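Local coordinates for ribosomal processing cysteine protease Prp (Streptococcus mutans, PDB 2G0I), which probably acts as a cysteine-type peptidase of the Prp family, a group linked to ribosome biogenesis, at residues G62-V66 / S134-V138. Numbering follows the deposited sequence.
Sequences GFDIV and SPEFV
Phe63 and Phe137 are the residues whose CA atoms come nearest across the contact, 6.2 Å apart, where the first turn of helix 61-84 faces the loop joining helix 114-133 to strand 138-144; no hydrogen bond links the two segments. Phe137 has CG anti to its carbonyl carbon (chi1 -58°), which carries the ring toward the helix. One ring face lies against the helix backbone: Phe63 CA sits 3.9 Å above the plane of the Phe137 ring and over its centre, while Gly62 C comes within 3.9 Å of Phe137 CE2. The opposite face is covered by the CG methylene of Glu136, so the ring is sandwiched between the helix backbone and an aliphatic part of its own loop. The two phenyl rings meet obliquely, their planes at 56°, and Phe137 CD1 lies at the edge of the Phe63 ring, 3.5 Å from Phe63 CD1. One turn on, the Val66 methyls divide the work. Val66 CG2 meets Phe137 CD2 at 3.7 Å and also nears Ser134 OG, whereas Val66 CG1 presses on Val138 CG2 at 3.4 Å, tighter than usual for two carbons. Within the loop, Ser134 O accepts from both Phe137 N (2.9 Å) and Val138 N, tying the turn back to the end of helix 114-133. Ile36 of strand 36-43 packs against Phe63 and Val66 and is joined to Phe137 by a backbone hydrogen bond. This is apolar packing in a two-layer alpha/beta sandwich, joining one helix start to the helix-to-strand turn that leads into strand 138-144, an edge of the sheet within this chain.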
# COMPACT_ATOMS: atom_id res chain seq x y z
N GLY B 62 -10.15 -8.82 -14.67
CA GLY B 62 -9.41 -9.43 -13.55
C GLY B 62 -8.00 -8.87 -13.40
O GLY B 62 -7.58 -8.52 -12.29
N PHE B 63 -7.30 -8.74 -14.52
CA PHE B 63 -5.93 -8.29 -14.53
C PHE B 63 -5.87 -6.81 -14.22
O PHE B 63 -4.97 -6.36 -13.52
CB PHE B 63 -5.28 -8.56 -15.90
CG PHE B 63 -3.89 -8.00 -16.05
CD1 PHE B 63 -2.80 -8.62 -15.45
CD2 PHE B 63 -3.67 -6.87 -16.83
CE1 PHE B 63 -1.50 -8.10 -15.62
CE2 PHE B 63 -2.39 -6.35 -17.00
CZ PHE B 63 -1.31 -6.97 -16.39
N ASP B 64 -6.83 -6.03 -14.70
CA ASP B 64 -6.79 -4.60 -14.43
C ASP B 64 -7.08 -4.25 -12.97
O ASP B 64 -6.59 -3.23 -12.47
CB ASP B 64 -7.67 -3.84 -15.42
CG ASP B 64 -7.09 -3.93 -16.85
OD1 ASP B 64 -5.93 -4.41 -17.04
OD2 ASP B 64 -7.79 -3.54 -17.78
N ILE B 65 -7.84 -5.10 -12.29
CA ILE B 65 -8.04 -4.99 -10.82
C ILE B 65 -6.70 -5.26 -10.11
O ILE B 65 -6.29 -4.52 -9.21
CB ILE B 65 -9.10 -5.99 -10.33
CG1 ILE B 65 -10.49 -5.55 -10.82
CG2 ILE B 65 -9.05 -6.16 -8.83
CD1 ILE B 65 -10.88 -4.13 -10.46
N VAL B 66 -5.99 -6.30 -10.56
CA VAL B 66 -4.63 -6.55 -10.03
C VAL B 66 -3.67 -5.41 -10.34
O VAL B 66 -2.83 -5.03 -9.48
CB VAL B 66 -4.05 -7.90 -10.52
CG1 VAL B 66 -2.56 -8.02 -10.13
CG2 VAL B 66 -4.87 -9.08 -9.98
N SER B 134 -2.70 -14.15 -6.71
CA SER B 134 -2.98 -14.10 -8.15
C SER B 134 -1.76 -14.47 -9.03
O SER B 134 -1.32 -13.65 -9.82
CB SER B 134 -3.50 -12.70 -8.54
OG SER B 134 -4.67 -12.35 -7.83
N PRO B 135 -1.23 -15.71 -8.92
CA PRO B 135 -0.05 -16.16 -9.70
C PRO B 135 -0.27 -16.06 -11.21
O PRO B 135 0.69 -15.92 -11.99
CB PRO B 135 0.13 -17.64 -9.29
CG PRO B 135 -1.07 -18.03 -8.50
CD PRO B 135 -1.76 -16.76 -8.03
N GLU B 136 -1.54 -16.09 -11.62
CA GLU B 136 -1.84 -16.01 -13.03
C GLU B 136 -1.65 -14.58 -13.56
O GLU B 136 -1.54 -14.41 -14.77
CB GLU B 136 -3.25 -16.56 -13.32
CG GLU B 136 -4.38 -15.63 -12.91
CD GLU B 136 -4.71 -15.68 -11.42
OE1 GLU B 136 -3.96 -16.28 -10.61
OE2 GLU B 136 -5.77 -15.10 -11.07
N PHE B 137 -1.59 -13.58 -12.67
CA PHE B 137 -1.36 -12.19 -13.07
C PHE B 137 -0.05 -11.55 -12.60
O PHE B 137 0.34 -10.54 -13.15
CB PHE B 137 -2.51 -11.27 -12.63
CG PHE B 137 -3.87 -11.67 -13.15
CD1 PHE B 137 -4.09 -11.79 -14.52
CD2 PHE B 137 -4.91 -11.93 -12.27
CE1 PHE B 137 -5.37 -12.17 -15.02
CE2 PHE B 137 -6.20 -12.30 -12.75
CZ PHE B 137 -6.41 -12.42 -14.13
N VAL B 138 0.60 -12.12 -11.58
CA VAL B 138 1.80 -11.47 -10.99
C VAL B 138 2.88 -12.49 -10.69
O VAL B 138 2.61 -13.50 -10.04
CB VAL B 138 1.47 -10.72 -9.66
CG1 VAL B 138 2.69 -9.84 -9.22
CG2 VAL B 138 0.24 -9.85 -9.80